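Local structure of epidermin leader peptide processing serine protease EpiP (Staphylococcus aureus subsp. aureus, 3QFH) at residues A[79-83]-A[210-214]; A[151-157]-A[215-219]. The protein is a subtilisin-like serine endopeptidase that probably cleaves the leader peptide from the precursor of the lantibiotic epidermin. All coordinates share one frame; numbering follows the deposited sequence.

Contacts 1 and 2 lie about 10 Å apart, centre to centre, on the same side of the chain's centre, and share helix 213-225. Along the chain they interleave: 79-83, then 151-157, then 210-214 and 215-219 in direct succession. Contact 1 sets the loop after strand 73-78 against the start of the helix; contact 2 sets the loop after strand 149-150, an edge of the seven-stranded parallel sheet, against its first turns. Phe157 bridges the two, with its CE1 3.6 Å from Thr211 O. One helix therefore meets both the sheet of the propeptide-family region, through loop 79-83 and Tyr46 of strand 43-48, and the rim of the subtilase sheet, consistent with a propeptide still docked on its protease.

Contact 1: residues A[79-83]-A[210-214]; sequences TCSTC and KTELL
Cys83 and Thr211 are the nearest pair of CA atoms, 7.3 Å apart, and the CA 79-to-83 and CA 210-to-213 directions are 110° apart. No hydrogen bond joins the segments, and the contacts are made by side chains. Cys83 SG reaches both Thr211 CG2, at 3.5 Å, and Leu213 CD2, at 3.9 Å, so the sulfur touches two methyl groups that lie in clearly different directions from it. Thr82 CG2 meets Leu213 CD1 at 3.5 Å, the two side chains crossing at about a right angle, while Thr82 OG1 hydrogen-bonds to Tyr238 O. In subtilisins the propeptide sheet packs on surface helices of the catalytic domain; the course of 79-83 from strand 73-78 past the start of helix 213-225 is consistent with this. Glu212 occupies the N-cap position of that helix. Its CB points away, but the bend at chi2 (-84°) brings the carboxylate back, with OE1 3.2 Å from Thr79 CG2. Thr79 OG1 hydrogen-bonds to Ser24 and Gln55. Glu212 OE2 forms a salt bridge with Arg158 and accepts a hydrogen bond from Gln55. At the exposed margin, Lys210 NZ stops 4.0 Å from Ser81 OG.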
ATOM      1  N   THR A  79     -16.307   2.604  14.720  1.00 40.45           N
ATOM      2  CA  THR A  79     -15.013   2.441  14.073  1.00 42.52           C
ATOM      3  C   THR A  79     -14.228   1.433  14.908  1.00 48.07           C
ATOM      4  O   THR A  79     -14.211   1.537  16.133  1.00 48.85           O
ATOM      5  CB  THR A  79     -14.232   3.757  14.077  1.00 42.62           C
ATOM      6  OG1 THR A  79     -15.087   4.832  13.659  1.00 36.24           O
ATOM      7  CG2 THR A  79     -13.000   3.664  13.183  1.00 40.52           C
ATOM      8  N   CYS A  80     -13.590   0.453  14.275  1.00 53.13           N
ATOM      9  CA  CYS A  80     -12.809  -0.544  15.041  1.00 59.42           C
ATOM     10  C   CYS A  80     -11.345  -0.664  14.605  1.00 62.25           C
ATOM     11  O   CYS A  80     -10.946  -0.077  13.599  1.00 61.44           O
ATOM     12  CB  CYS A  80     -13.501  -1.903  15.002  1.00 60.55           C
ATOM     13  SG  CYS A  80     -15.048  -1.942  15.966  1.00 65.95           S
ATOM     14  N   SER A  81     -10.560  -1.420  15.384  1.00 67.55           N
ATOM     15  CA  SER A  81      -9.118  -1.636  15.116  1.00 70.86           C
ATOM     16  C   SER A  81      -8.831  -2.906  14.292  1.00 72.97           C
ATOM     17  O   SER A  81      -8.386  -3.942  14.813  1.00 74.71           O
ATOM     18  CB  SER A  81      -8.322  -1.662  16.423  1.00 73.23           C
ATOM     19  OG  SER A  81      -8.370  -0.400  17.061  1.00 74.51           O
ATOM     20  N   THR A  82      -9.077  -2.776  12.992  1.00 73.04           N
ATOM     21  CA  THR A  82      -8.889  -3.843  12.010  1.00 74.35           C
ATOM     22  C   THR A  82      -7.438  -3.992  11.502  1.00 76.01           C
ATOM     23  O   THR A  82      -6.986  -5.110  11.220  1.00 77.75           O
ATOM     24  CB  THR A  82      -9.855  -3.635  10.805  1.00 72.84           C
ATOM     25  OG1 THR A  82      -9.336  -4.307   9.647  1.00 74.90           O
ATOM     26  CG2 THR A  82     -10.020  -2.149  10.474  1.00 69.88           C
ATOM     27  N   CYS A  83      -6.719  -2.871  11.390  1.00 75.47           N
ATOM     28  CA  CYS A  83      -5.332  -2.874  10.910  1.00 76.69           C
ATOM     29  C   CYS A  83      -4.420  -3.744  11.772  1.00 78.58           C
ATOM     30  O   CYS A  83      -3.850  -4.721  11.286  1.00 79.36           O
ATOM     31  CB  CYS A  83      -4.790  -1.444  10.853  1.00 75.67           C
ATOM     32  SG  CYS A  83      -5.734  -0.347   9.757  1.00 76.47           S
ATOM     33  N   LYS A 210      -1.630   3.949  15.659  1.00 44.34           N
ATOM     34  CA  LYS A 210      -2.275   3.200  14.590  1.00 43.92           C
ATOM     35  C   LYS A 210      -2.817   4.130  13.509  1.00 41.25           C
ATOM     36  O   LYS A 210      -2.805   5.351  13.641  1.00 38.34           O
ATOM     37  CB  LYS A 210      -3.415   2.339  15.168  1.00 45.28           C
ATOM     38  CG  LYS A 210      -2.943   1.289  16.170  1.00 47.33           C
ATOM     39  CD  LYS A 210      -4.102   0.478  16.741  1.00 51.54           C
ATOM     40  CE  LYS A 210      -3.592  -0.596  17.693  1.00 54.65           C
ATOM     41  NZ  LYS A 210      -4.682  -1.443  18.284  1.00 58.63           N
ATOM     42  N   THR A 211      -3.277   3.524  12.430  1.00 40.91           N
ATOM     43  CA  THR A 211      -3.889   4.256  11.330  1.00 40.01           C
ATOM     44  C   THR A 211      -5.382   3.914  11.333  1.00 39.66           C
ATOM     45  O   THR A 211      -5.818   3.004  12.042  1.00 38.80           O
ATOM     46  CB  THR A 211      -3.241   3.869   9.987  1.00 39.76           C
ATOM     47  OG1 THR A 211      -3.728   4.718   8.935  1.00 38.68           O
ATOM     48  CG2 THR A 211      -3.532   2.399   9.648  1.00 40.92           C
ATOM     49  N   GLU A 212      -6.165   4.674  10.574  1.00 39.21           N
ATOM     50  CA  GLU A 212      -7.596   4.422  10.414  1.00 38.15           C
ATOM     51  C   GLU A 212      -7.771   4.111   8.939  1.00 37.33           C
ATOM     52  O   GLU A 212      -7.130   4.758   8.099  1.00 35.42           O
ATOM     53  CB  GLU A 212      -8.424   5.670  10.741  1.00 39.08           C
ATOM     54  CG  GLU A 212      -8.498   6.105  12.212  1.00 40.62           C
ATOM     55  CD  GLU A 212      -9.563   5.370  13.032  1.00 41.95           C
ATOM     56  OE1 GLU A 212      -9.866   4.199  12.742  1.00 43.81           O
ATOM     57  OE2 GLU A 212     -10.090   5.970  13.990  1.00 41.31           O
ATOM     58  N   LEU A 213      -8.623   3.139   8.601  1.00 36.02           N
ATOM     59  CA  LEU A 213      -8.853   2.823   7.192  1.00 35.30           C
ATOM     60  C   LEU A 213      -9.453   4.024   6.460  1.00 33.29           C
ATOM     61  O   LEU A 213      -9.244   4.188   5.265  1.00 31.64           O
ATOM     62  CB  LEU A 213      -9.716   1.564   7.004  1.00 36.94           C
ATOM     63  CG  LEU A 213      -9.034   0.229   7.340  1.00 39.16           C
ATOM     64  CD1 LEU A 213     -10.007  -0.933   7.148  1.00 44.61           C
ATOM     65  CD2 LEU A 213      -7.800   0.002   6.500  1.00 41.52           C
ATOM     66  N   LEU A 214     -10.183   4.868   7.181  1.00 32.10           N
ATOM     67  CA  LEU A 214     -10.717   6.071   6.588  1.00 32.04           C
ATOM     68  C   LEU A 214      -9.611   7.041   6.161  1.00 30.26           C
ATOM     69  O   LEU A 214      -9.788   7.761   5.191  1.00 28.54           O
ATOM     70  CB  LEU A 214     -11.686   6.774   7.523  1.00 32.07           C
ATOM     71  CG  LEU A 214     -13.008   6.029   7.761  1.00 38.49           C
ATOM     72  CD1 LEU A 214     -13.856   6.803   8.778  1.00 40.56           C
ATOM     73  CD2 LEU A 214     -13.767   5.827   6.481  1.00 35.78           C
TER

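Contact 2: residues A[151-157]-A[215-219]; sequences LVPLNGF and WVSKA
Helix 213-225, the connection in the beta-alpha-beta crossover that joins parallel strands 200-204 and 230-233 on either side of strand 126-130, supplies one side of this contact; the loop after edge strand 149-150 supplies the other. The nearest CA pair is Leu151 and Trp215, 6.0 Å apart. The loop covers one face and the outer edge of the Trp215 indole and includes a type II beta turn from Pro153 to Gly156, closed by Gly156 N to Pro153 O. Pro153 approaches over one ring face: its CD sits 3.7 Å from the centroid of the six-membered ring, 26° off the normal, a CH-pi contact displaced toward the ring's rim. Leu151 O lies over the same face. The indole's outer edge points into the backbone, where Phe157 N lies in the ring plane, 3.4 Å from Trp215 CH2. Val152 CG1, anti to its own backbone N (chi1 179°), touches Trp215 CZ3 at 4.0 Å. One turn further along the helix, Leu151 CG rests 4.0 Å from Ala219 CB, and Leu151 CD1 lies against the aliphatic part of Lys218, 3.8 Å from its CG. Tyr46 of strand 43-48 adjoins the contact: its ring makes a cation-pi contact with Lys218 and meets the Trp215 ring at about 45°, and its OH hydrogen-bonds to Leu151 O. Phe157 N hydrogen-bonds to Glu161 OE1. With no hydrogen bond between the segments, their cohesion rests chiefly on apolar and CH-pi contacts to one face and the edge of the indole, while Leu151 O and Phe157 N are satisfied by neighbouring residues.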
ATOM      1  N   LEU A 151      -2.288  13.043   5.972  1.00 29.25           N
ATOM      2  CA  LEU A 151      -3.730  12.773   6.157  1.00 30.15           C
ATOM      3  C   LEU A 151      -4.083  12.474   7.624  1.00 30.52           C
ATOM      4  O   LEU A 151      -5.252  12.243   7.950  1.00 31.45           O
ATOM      5  CB  LEU A 151      -4.201  11.625   5.241  1.00 28.32           C
ATOM      6  CG  LEU A 151      -4.423  11.993   3.766  1.00 32.27           C
ATOM      7  CD1 LEU A 151      -5.572  12.995   3.616  1.00 34.34           C
ATOM      8  CD2 LEU A 151      -3.151  12.545   3.099  1.00 32.90           C
ATOM      9  N   VAL A 152      -3.078  12.461   8.501  1.00 30.26           N
ATOM     10  CA  VAL A 152      -3.312  12.215   9.922  1.00 30.75           C
ATOM     11  C   VAL A 152      -3.961  13.482  10.498  1.00 31.72           C
ATOM     12  O   VAL A 152      -3.430  14.590  10.334  1.00 32.75           O
ATOM     13  CB  VAL A 152      -2.017  11.876  10.665  1.00 31.16           C
ATOM     14  CG1 VAL A 152      -2.299  11.642  12.143  1.00 33.50           C
ATOM     15  CG2 VAL A 152      -1.335  10.657  10.029  1.00 28.96           C
ATOM     16  N   PRO A 153      -5.135  13.338  11.136  1.00 32.05           N
ATOM     17  CA  PRO A 153      -5.822  14.535  11.627  1.00 34.03           C
ATOM     18  C   PRO A 153      -5.236  15.105  12.912  1.00 34.61           C
ATOM     19  O   PRO A 153      -4.400  14.481  13.540  1.00 33.73           O
ATOM     20  CB  PRO A 153      -7.260  14.044  11.860  1.00 33.34           C
ATOM     21  CG  PRO A 153      -7.099  12.597  12.211  1.00 34.39           C
ATOM     22  CD  PRO A 153      -5.920  12.113  11.368  1.00 32.41           C
ATOM     23  N   LEU A 154      -5.663  16.315  13.259  1.00 37.64           N
ATOM     24  CA  LEU A 154      -5.272  16.943  14.510  1.00 39.22           C
ATOM     25  C   LEU A 154      -5.594  15.955  15.629  1.00 39.82           C
ATOM     26  O   LEU A 154      -6.688  15.369  15.674  1.00 41.11           O
ATOM     27  CB  LEU A 154      -6.018  18.269  14.699  1.00 40.14           C
ATOM     28  CG  LEU A 154      -5.856  19.038  16.017  1.00 42.84           C
ATOM     29  CD1 LEU A 154      -4.417  19.449  16.275  1.00 44.37           C
ATOM     30  CD2 LEU A 154      -6.768  20.272  16.036  1.00 46.34           C
ATOM     31  N   ASN A 155      -4.610  15.724  16.485  1.00 40.67           N
ATOM     32  CA  ASN A 155      -4.726  14.808  17.634  1.00 40.74           C
ATOM     33  C   ASN A 155      -4.660  13.344  17.295  1.00 40.00           C
ATOM     34  O   ASN A 155      -4.846  12.507  18.169  1.00 41.28           O
ATOM     35  CB  ASN A 155      -5.959  15.121  18.486  1.00 42.58           C
ATOM     36  CG  ASN A 155      -5.846  16.447  19.186  1.00 44.35           C
ATOM     37  OD1 ASN A 155      -4.763  16.831  19.635  1.00 48.76           O
ATOM     38  ND2 ASN A 155      -6.962  17.153  19.302  1.00 48.37           N
ATOM     39  N   GLY A 156      -4.376  13.034  16.029  1.00 38.94           N
ATOM     40  CA  GLY A 156      -4.190  11.655  15.567  1.00 37.86           C
ATOM     41  C   GLY A 156      -5.183  10.563  15.918  1.00 37.95           C
ATOM     42  O   GLY A 156      -6.370  10.801  16.023  1.00 38.93           O
ATOM     43  N   PHE A 157      -4.681   9.345  16.100  1.00 38.39           N
ATOM     44  CA  PHE A 157      -5.545   8.188  16.323  1.00 39.24           C
ATOM     45  C   PHE A 157      -6.463   8.387  17.528  1.00 41.56           C
ATOM     46  O   PHE A 157      -6.006   8.575  18.648  1.00 41.17           O
ATOM     47  CB  PHE A 157      -4.711   6.910  16.442  1.00 39.39           C
ATOM     48  CG  PHE A 157      -5.524   5.632  16.457  1.00 41.95           C
ATOM     49  CD1 PHE A 157      -6.151   5.173  15.300  1.00 42.57           C
ATOM     50  CD2 PHE A 157      -5.615   4.857  17.612  1.00 46.62           C
ATOM     51  CE1 PHE A 157      -6.892   3.987  15.302  1.00 42.28           C
ATOM     52  CE2 PHE A 157      -6.346   3.659  17.620  1.00 45.38           C
ATOM     53  CZ  PHE A 157      -6.983   3.229  16.457  1.00 44.80           C
ATOM     54  N   TRP A 215      -8.490   7.076   6.883  1.00 29.16           N
ATOM     55  CA  TRP A 215      -7.389   7.982   6.502  1.00 28.28           C
ATOM     56  C   TRP A 215      -6.751   7.455   5.234  1.00 27.28           C
ATOM     57  O   TRP A 215      -6.414   8.223   4.315  1.00 28.31           O
ATOM     58  CB  TRP A 215      -6.303   8.123   7.588  1.00 28.35           C
ATOM     59  CG  TRP A 215      -6.764   8.452   8.992  1.00 28.77           C
ATOM     60  CD1 TRP A 215      -7.968   8.959   9.369  1.00 29.72           C
ATOM     61  CD2 TRP A 215      -5.956   8.421  10.177  1.00 27.85           C
ATOM     62  NE1 TRP A 215      -7.994   9.165  10.727  1.00 32.70           N
ATOM     63  CE2 TRP A 215      -6.766   8.861  11.247  1.00 31.45           C
ATOM     64  CE3 TRP A 215      -4.641   8.046  10.436  1.00 27.33           C
ATOM     65  CZ2 TRP A 215      -6.306   8.920  12.566  1.00 31.26           C
ATOM     66  CZ3 TRP A 215      -4.176   8.101  11.748  1.00 29.74           C
ATOM     67  CH2 TRP A 215      -5.009   8.547  12.798  1.00 29.10           C
ATOM     68  N   VAL A 216      -6.611   6.134   5.172  1.00 25.95           N
ATOM     69  CA  VAL A 216      -6.056   5.474   3.997  1.00 25.44           C
ATOM     70  C   VAL A 216      -6.912   5.767   2.765  1.00 25.50           C
ATOM     71  O   VAL A 216      -6.377   6.076   1.699  1.00 22.01           O
ATOM     72  CB  VAL A 216      -5.956   3.959   4.177  1.00 25.48           C
ATOM     73  CG1 VAL A 216      -5.458   3.294   2.871  1.00 25.98           C
ATOM     74  CG2 VAL A 216      -5.008   3.603   5.369  1.00 23.88           C
ATOM     75  N   SER A 217      -8.239   5.686   2.933  1.00 25.41           N
ATOM     76  CA  SER A 217      -9.172   5.945   1.860  1.00 25.25           C
ATOM     77  C   SER A 217      -9.046   7.373   1.378  1.00 25.07           C
ATOM     78  O   SER A 217      -9.012   7.616   0.185  1.00 25.84           O
ATOM     79  CB  SER A 217     -10.600   5.640   2.293  1.00 27.03           C
ATOM     80  OG  SER A 217     -10.719   4.265   2.625  1.00 29.73           O
ATOM     81  N   LYS A 218      -8.937   8.321   2.302  1.00 25.42           N
ATOM     82  CA  LYS A 218      -8.796   9.715   1.903  1.00 24.73           C
ATOM     83  C   LYS A 218      -7.450   9.931   1.194  1.00 24.86           C
ATOM     84  O   LYS A 218      -7.359  10.721   0.266  1.00 26.30           O
ATOM     85  CB  LYS A 218      -8.956  10.637   3.093  1.00 24.41           C
ATOM     86  CG  LYS A 218      -9.102  12.093   2.713  1.00 25.38           C
ATOM     87  CD  LYS A 218      -9.328  12.957   3.938  1.00 29.24           C
ATOM     88  CE  LYS A 218      -9.580  14.403   3.562  1.00 31.14           C
ATOM     89  NZ  LYS A 218      -9.845  15.205   4.775  1.00 37.62           N
ATOM     90  N   ALA A 219      -6.416   9.220   1.632  1.00 25.17           N
ATOM     91  CA  ALA A 219      -5.099   9.312   1.003  1.00 25.07           C
ATOM     92  C   ALA A 219      -5.144   8.799  -0.442  1.00 24.70           C
ATOM     93  O   ALA A 219      -4.495   9.367  -1.332  1.00 24.37           O
ATOM     94  CB  ALA A 219      -4.016   8.561   1.845  1.00 23.03           C
TER